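Long-range contact in profilin-2 (Acanthamoeba castellanii, PDB 1F2K), which binds monomeric actin and reshapes the cytoskeleton, blocking actin polymerization at high concentration and promoting it at low, and also binds PIP2: residues Gly64-Ser76 with Gly79-Thr91. Numbering follows the deposited sequence.
Sequences GTRYVTIRADDRS and GKKGSAGVITVKT
V68 and K80 pair across the antiparallel hairpin of strands 65-72 and 76-81, part of profilin's central antiparallel sheet. Two backbone hydrogen bonds make this an antiparallel hydrogen-bonded pair: V68 N to K80 O (3.3 Å) and K80 N to V68 O (3.0 Å, bent to 141° at the hydrogen). After the type II' turn K81-A84 the chain runs back along strand 84-90, and near its far end K90 N donates to R75 O at 2.8 Å.

Apolar packing centres on the Y67 ring. V86 CG1 sits 3.8 Å from its centroid and only 7° off the normal, a CH-pi contact over the face; chi1 of 58° sets this methyl between V86's backbone N and carbonyl carbon. T65 CG2 covers the opposite face near the rim. G79 CA packs 4.1 Å from Y67 CB. On the exposed side, I70 CD1 presses against K80 CB at 3.4 Å, tighter than usual, with the two side chains roughly perpendicular.

Among polar groups, R75 runs alongside V89 to reach salt bridges with E114 and D118 of helix 106-121; its side chain lies about 8 Å from that of K115, an actin-binding site. In the hairpin's connecting loop D73 OD1 accepts from two amides: its anti lone pair meets R75 N, an Asx turn, whereas S76 N, at 2.6 Å, approaches from above the carboxylate plane.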
ATOM      1  N   GLY A  64      11.602   3.647  -5.002  1.00 53.06           N
ATOM      2  CA  GLY A  64      12.796   4.403  -4.671  1.00 50.51           C
ATOM      3  C   GLY A  64      12.975   4.766  -3.219  1.00 53.38           C
ATOM      4  O   GLY A  64      14.087   4.620  -2.699  1.00 65.63           O
ATOM      5  N   THR A  65      11.910   5.247  -2.573  1.00 51.01           N
ATOM      6  CA  THR A  65      11.945   5.638  -1.153  1.00 42.32           C
ATOM      7  C   THR A  65      12.026   4.385  -0.308  1.00 39.33           C
ATOM      8  O   THR A  65      11.573   3.326  -0.745  1.00 41.96           O
ATOM      9  CB  THR A  65      10.678   6.404  -0.734  1.00 26.85           C
ATOM     10  OG1 THR A  65      10.605   7.651  -1.441  1.00 40.93           O
ATOM     11  CG2 THR A  65      10.699   6.673   0.729  1.00 49.17           C
ATOM     12  N   ARG A  66      12.632   4.519   0.873  1.00 41.67           N
ATOM     13  CA  ARG A  66      12.803   3.432   1.844  1.00 42.87           C
ATOM     14  C   ARG A  66      11.892   3.764   3.020  1.00 46.63           C
ATOM     15  O   ARG A  66      11.694   4.958   3.360  1.00 41.74           O
ATOM     16  CB  ARG A  66      14.251   3.373   2.358  1.00 46.50           C
ATOM     17  CG  ARG A  66      14.504   2.278   3.418  1.00 54.38           C
ATOM     18  CD  ARG A  66      14.566   0.897   2.784  1.00 48.73           C
ATOM     19  NE  ARG A  66      15.301  -0.097   3.576  1.00 48.55           N
ATOM     20  CZ  ARG A  66      15.570  -1.336   3.148  1.00 51.34           C
ATOM     21  NH1 ARG A  66      15.176  -1.728   1.947  1.00 63.81           N
ATOM     22  NH2 ARG A  66      16.187  -2.213   3.930  1.00 55.88           N
ATOM     23  N   TYR A  67      11.363   2.726   3.668  1.00 44.11           N
ATOM     24  CA  TYR A  67      10.446   2.947   4.778  1.00 39.35           C
ATOM     25  C   TYR A  67      10.768   2.122   6.023  1.00 36.05           C
ATOM     26  O   TYR A  67      11.461   1.109   5.973  1.00 37.33           O
ATOM     27  CB  TYR A  67       9.002   2.661   4.319  1.00 28.93           C
ATOM     28  CG  TYR A  67       8.426   3.663   3.293  1.00 25.62           C
ATOM     29  CD1 TYR A  67       7.828   4.855   3.688  1.00 27.70           C
ATOM     30  CD2 TYR A  67       8.466   3.384   1.920  1.00 27.69           C
ATOM     31  CE1 TYR A  67       7.266   5.736   2.731  1.00 21.76           C
ATOM     32  CE2 TYR A  67       7.942   4.241   0.984  1.00 34.45           C
ATOM     33  CZ  TYR A  67       7.330   5.415   1.392  1.00 28.71           C
ATOM     34  OH  TYR A  67       6.749   6.229   0.445  1.00 23.32           O
ATOM     35  N   VAL A  68      10.250   2.590   7.146  1.00 44.81           N
ATOM     36  CA  VAL A  68      10.435   1.930   8.418  1.00 44.59           C
ATOM     37  C   VAL A  68       9.086   1.387   8.878  1.00 49.01           C
ATOM     38  O   VAL A  68       8.061   2.094   8.925  1.00 41.69           O
ATOM     39  CB  VAL A  68      11.044   2.935   9.448  1.00 55.03           C
ATOM     40  CG1 VAL A  68      11.007   2.364  10.890  1.00 33.53           C
ATOM     41  CG2 VAL A  68      12.489   3.259   9.010  1.00 39.15           C
ATOM     42  N   THR A  69       9.105   0.112   9.221  1.00 45.50           N
ATOM     43  CA  THR A  69       7.913  -0.587   9.653  1.00 35.04           C
ATOM     44  C   THR A  69       7.309  -0.112  10.975  1.00 39.35           C
ATOM     45  O   THR A  69       7.918  -0.279  12.037  1.00 46.80           O
ATOM     46  CB  THR A  69       8.238  -2.061   9.737  1.00 26.18           C
ATOM     47  OG1 THR A  69       9.005  -2.417   8.586  1.00 29.27           O
ATOM     48  CG2 THR A  69       6.968  -2.920   9.803  1.00 41.22           C
ATOM     49  N   ILE A  70       6.117   0.479  10.912  1.00 40.12           N
ATOM     50  CA  ILE A  70       5.432   0.924  12.122  1.00 36.70           C
ATOM     51  C   ILE A  70       4.483  -0.185  12.517  1.00 45.29           C
ATOM     52  O   ILE A  70       4.408  -0.552  13.690  1.00 51.51           O
ATOM     53  CB  ILE A  70       4.484   2.089  11.923  1.00 39.24           C
ATOM     54  CG1 ILE A  70       5.129   3.215  11.165  1.00 49.04           C
ATOM     55  CG2 ILE A  70       4.046   2.612  13.260  1.00 50.55           C
ATOM     56  CD1 ILE A  70       4.075   4.290  10.875  1.00 38.18           C
ATOM     57  N   ARG A  71       3.712  -0.670  11.533  1.00 45.72           N
ATOM     58  CA  ARG A  71       2.732  -1.727  11.773  1.00 29.98           C
ATOM     59  C   ARG A  71       2.984  -2.931  10.881  1.00 38.00           C
ATOM     60  O   ARG A  71       3.390  -2.765   9.740  1.00 35.96           O
ATOM     61  CB  ARG A  71       1.302  -1.234  11.510  1.00 31.42           C
ATOM     62  CG  ARG A  71       0.270  -2.326  11.802  1.00 20.43           C
ATOM     63  CD  ARG A  71      -1.083  -2.168  11.144  1.00 24.08           C
ATOM     64  NE  ARG A  71      -1.932  -1.146  11.741  1.00 25.89           N
ATOM     65  CZ  ARG A  71      -3.236  -1.287  12.016  1.00 24.56           C
ATOM     66  NH1 ARG A  71      -3.869  -2.413  11.756  1.00 28.34           N
ATOM     67  NH2 ARG A  71      -3.922  -0.285  12.551  1.00 32.81           N
ATOM     68  N   ALA A  72       2.768  -4.149  11.393  1.00 32.87           N
ATOM     69  CA  ALA A  72       2.929  -5.318  10.538  1.00 29.92           C
ATOM     70  C   ALA A  72       2.158  -6.545  11.027  1.00 37.20           C
ATOM     71  O   ALA A  72       2.606  -7.248  11.921  1.00 43.43           O
ATOM     72  CB  ALA A  72       4.398  -5.653  10.363  1.00 26.86           C
ATOM     73  N   ASP A  73       0.978  -6.797  10.457  1.00 38.37           N
ATOM     74  CA  ASP A  73       0.215  -7.981  10.842  1.00 37.20           C
ATOM     75  C   ASP A  73      -0.198  -8.789   9.617  1.00 34.19           C
ATOM     76  O   ASP A  73       0.367  -8.614   8.540  1.00 40.00           O
ATOM     77  CB  ASP A  73      -0.996  -7.612  11.681  1.00 36.45           C
ATOM     78  CG  ASP A  73      -1.826  -6.553  11.050  1.00 53.55           C
ATOM     79  OD1 ASP A  73      -2.463  -6.798   9.978  1.00 48.79           O
ATOM     80  OD2 ASP A  73      -1.817  -5.465  11.649  1.00 35.82           O
ATOM     81  N   ASP A  74      -1.160  -9.683   9.745  1.00 24.01           N
ATOM     82  CA  ASP A  74      -1.483 -10.472   8.574  1.00 32.88           C
ATOM     83  C   ASP A  74      -2.426  -9.814   7.615  1.00 27.94           C
ATOM     84  O   ASP A  74      -2.835 -10.418   6.627  1.00 32.00           O
ATOM     85  CB  ASP A  74      -1.960 -11.898   8.943  1.00 36.17           C
ATOM     86  CG  ASP A  74      -3.081 -11.911   9.947  1.00 55.31           C
ATOM     87  OD1 ASP A  74      -2.932 -11.248  11.007  1.00 65.31           O
ATOM     88  OD2 ASP A  74      -4.108 -12.596   9.679  1.00 62.28           O
ATOM     89  N   ARG A  75      -2.744  -8.555   7.888  1.00 33.75           N
ATOM     90  CA  ARG A  75      -3.620  -7.795   7.005  1.00 29.90           C
ATOM     91  C   ARG A  75      -2.997  -6.467   6.597  1.00 28.30           C
ATOM     92  O   ARG A  75      -3.118  -6.053   5.440  1.00 24.07           O
ATOM     93  CB  ARG A  75      -4.980  -7.535   7.658  1.00 29.38           C
ATOM     94  CG  ARG A  75      -5.768  -6.468   6.961  1.00 28.47           C
ATOM     95  CD  ARG A  75      -7.234  -6.417   7.396  1.00 33.83           C
ATOM     96  NE  ARG A  75      -7.802  -5.118   7.062  1.00 21.54           N
ATOM     97  CZ  ARG A  75      -9.023  -4.940   6.609  1.00 25.51           C
ATOM     98  NH1 ARG A  75      -9.840  -5.978   6.413  1.00 29.62           N
ATOM     99  NH2 ARG A  75      -9.442  -3.712   6.374  1.00 29.00           N
ATOM    100  N   SER A  76      -2.302  -5.818   7.539  1.00 34.73           N
ATOM    101  CA  SER A  76      -1.720  -4.507   7.263  1.00 31.57           C
ATOM    102  C   SER A  76      -0.224  -4.318   7.479  1.00 31.92           C
ATOM    103  O   SER A  76       0.396  -4.910   8.364  1.00 34.10           O
ATOM    104  CB  SER A  76      -2.483  -3.465   8.082  1.00 34.21           C
ATOM    105  OG  SER A  76      -3.903  -3.679   8.022  1.00 27.26           O
ATOM    106  N   GLY A  79       4.400   1.802   6.740  1.00 31.87           N
ATOM    107  CA  GLY A  79       5.750   2.316   6.848  1.00 37.13           C
ATOM    108  C   GLY A  79       5.677   3.821   7.077  1.00 44.54           C
ATOM    109  O   GLY A  79       4.639   4.445   6.835  1.00 41.34           O
ATOM    110  N   LYS A  80       6.748   4.415   7.602  1.00 53.04           N
ATOM    111  CA  LYS A  80       6.769   5.868   7.790  1.00 50.17           C
ATOM    112  C   LYS A  80       8.166   6.384   7.487  1.00 47.70           C
ATOM    113  O   LYS A  80       9.150   5.626   7.570  1.00 51.70           O
ATOM    114  CB  LYS A  80       6.315   6.287   9.201  1.00 44.71           C
ATOM    115  CG  LYS A  80       7.364   6.283  10.284  1.00 49.66           C
ATOM    116  CD  LYS A  80       7.090   7.330  11.388  1.00 46.31           C
ATOM    117  CE  LYS A  80       5.752   7.104  12.121  1.00 58.33           C
ATOM    118  NZ  LYS A  80       5.565   7.903  13.395  1.00 55.27           N
ATOM    119  N   LYS A  81       8.227   7.643   7.057  1.00 49.16           N
ATOM    120  CA  LYS A  81       9.478   8.330   6.703  1.00 45.19           C
ATOM    121  C   LYS A  81       9.232   9.802   6.965  1.00 46.78           C
ATOM    122  O   LYS A  81       8.800  10.543   6.073  1.00 49.62           O
ATOM    123  CB  LYS A  81       9.823   8.167   5.221  1.00 45.49           C
ATOM    124  CG  LYS A  81      11.040   9.007   4.821  1.00 50.58           C
ATOM    125  CD  LYS A  81      11.331   8.979   3.322  1.00 51.68           C
ATOM    126  CE  LYS A  81      12.662   9.675   2.968  1.00 49.28           C
ATOM    127  NZ  LYS A  81      12.784   9.923   1.479  1.00 56.06           N
ATOM    128  N   GLY A  82       9.518  10.232   8.186  1.00 45.50           N
ATOM    129  CA  GLY A  82       9.282  11.621   8.509  1.00 52.53           C
ATOM    130  C   GLY A  82       7.783  11.878   8.424  1.00 49.80           C
ATOM    131  O   GLY A  82       6.995  11.043   8.840  1.00 51.88           O
ATOM    132  N   SER A  83       7.392  13.025   7.882  1.00 48.19           N
ATOM    133  CA  SER A  83       5.994  13.381   7.766  1.00 54.62           C
ATOM    134  C   SER A  83       5.226  12.483   6.778  1.00 57.80           C
ATOM    135  O   SER A  83       3.987  12.372   6.840  1.00 52.19           O
ATOM    136  CB  SER A  83       5.888  14.839   7.340  1.00 53.77           C
ATOM    137  OG  SER A  83       6.065  15.689   8.455  1.00 66.61           O
ATOM    138  N   ALA A  84       5.984  11.848   5.883  1.00 53.92           N
ATOM    139  CA  ALA A  84       5.445  10.948   4.870  1.00 43.96           C
ATOM    140  C   ALA A  84       5.231   9.526   5.401  1.00 44.75           C
ATOM    141  O   ALA A  84       5.375   9.246   6.620  1.00 48.23           O
ATOM    142  CB  ALA A  84       6.369  10.925   3.648  1.00 35.30           C
ATOM    143  N   GLY A  85       4.837   8.647   4.477  1.00 41.29           N
ATOM    144  CA  GLY A  85       4.589   7.251   4.799  1.00 33.41           C
ATOM    145  C   GLY A  85       3.748   6.526   3.768  1.00 34.59           C
ATOM    146  O   GLY A  85       3.276   7.099   2.786  1.00 39.97           O
ATOM    147  N   VAL A  86       3.543   5.243   3.999  1.00 38.95           N
ATOM    148  CA  VAL A  86       2.772   4.440   3.077  1.00 35.47           C
ATOM    149  C   VAL A  86       1.878   3.498   3.847  1.00 39.64           C
ATOM    150  O   VAL A  86       2.317   2.876   4.833  1.00 31.76           O
ATOM    151  CB  VAL A  86       3.705   3.601   2.189  1.00 36.55           C
ATOM    152  CG1 VAL A  86       4.574   2.728   3.045  1.00 29.52           C
ATOM    153  CG2 VAL A  86       2.893   2.736   1.241  1.00 29.85           C
ATOM    154  N   ILE A  87       0.616   3.404   3.419  1.00 34.69           N
ATOM    155  CA  ILE A  87      -0.335   2.478   4.059  1.00 30.21           C
ATOM    156  C   ILE A  87      -0.543   1.300   3.106  1.00 31.04           C
ATOM    157  O   ILE A  87      -0.947   1.524   1.957  1.00 29.96           O
ATOM    158  CB  ILE A  87      -1.706   3.138   4.267  1.00 21.80           C
ATOM    159  CG1 ILE A  87      -1.562   4.441   5.048  1.00 34.40           C
ATOM    160  CG2 ILE A  87      -2.607   2.218   4.996  1.00 25.06           C
ATOM    161  CD1 ILE A  87      -1.129   4.288   6.484  1.00 24.56           C
ATOM    162  N   THR A  88      -0.237   0.064   3.510  1.00 29.99           N
ATOM    163  CA  THR A  88      -0.513  -1.044   2.575  1.00 27.31           C
ATOM    164  C   THR A  88      -1.405  -1.984   3.306  1.00 19.36           C
ATOM    165  O   THR A  88      -1.267  -2.131   4.498  1.00 28.19           O
ATOM    166  CB  THR A  88       0.730  -1.792   2.071  1.00 15.87           C
ATOM    167  OG1 THR A  88       1.286  -2.577   3.123  1.00 32.33           O
ATOM    168  CG2 THR A  88       1.745  -0.796   1.542  1.00 22.95           C
ATOM    169  N   VAL A  89      -2.352  -2.563   2.577  1.00 22.99           N
ATOM    170  CA  VAL A  89      -3.338  -3.496   3.119  1.00 23.73           C
ATOM    171  C   VAL A  89      -3.509  -4.644   2.154  1.00 27.03           C
ATOM    172  O   VAL A  89      -3.466  -4.429   0.922  1.00 33.36           O
ATOM    173  CB  VAL A  89      -4.706  -2.836   3.290  1.00 23.88           C
ATOM    174  CG1 VAL A  89      -5.667  -3.786   4.047  1.00 12.15           C
ATOM    175  CG2 VAL A  89      -4.549  -1.540   4.012  1.00 20.62           C
ATOM    176  N   LYS A  90      -3.701  -5.841   2.723  1.00 25.83           N
ATOM    177  CA  LYS A  90      -3.853  -7.082   1.967  1.00 24.68           C
ATOM    178  C   LYS A  90      -5.262  -7.629   1.829  1.00 29.46           C
ATOM    179  O   LYS A  90      -5.950  -7.883   2.845  1.00 27.01           O
ATOM    180  CB  LYS A  90      -2.996  -8.176   2.589  1.00 29.90           C
ATOM    181  CG  LYS A  90      -3.164  -9.562   1.945  1.00 15.12           C
ATOM    182  CD  LYS A  90      -2.132 -10.500   2.570  1.00 27.62           C
ATOM    183  CE  LYS A  90      -2.231 -11.955   2.113  1.00 25.92           C
ATOM    184  NZ  LYS A  90      -1.064 -12.762   2.596  1.00 31.95           N
ATOM    185  N   THR A  91      -5.701  -7.817   0.581  1.00 23.70           N
ATOM    186  CA  THR A  91      -7.040  -8.392   0.349  1.00 21.33           C
ATOM    187  C   THR A  91      -6.848  -9.853  -0.082  1.00 27.89           C
ATOM    188  O   THR A  91      -5.726 -10.368  -0.086  1.00 20.02           O
ATOM    189  CB  THR A  91      -7.773  -7.664  -0.740  1.00 15.82           C
ATOM    190  OG1 THR A  91      -7.132  -7.904  -1.995  1.00 17.08           O
ATOM    191  CG2 THR A  91      -7.739  -6.176  -0.464  1.00 12.12           C
TER
HETATM  192  O   HOH W   1      10.912  10.879  -0.820  1.00 45.82           O
HETATM  193  O   HOH W   2      -1.581 -12.854   5.440  1.00 23.22           O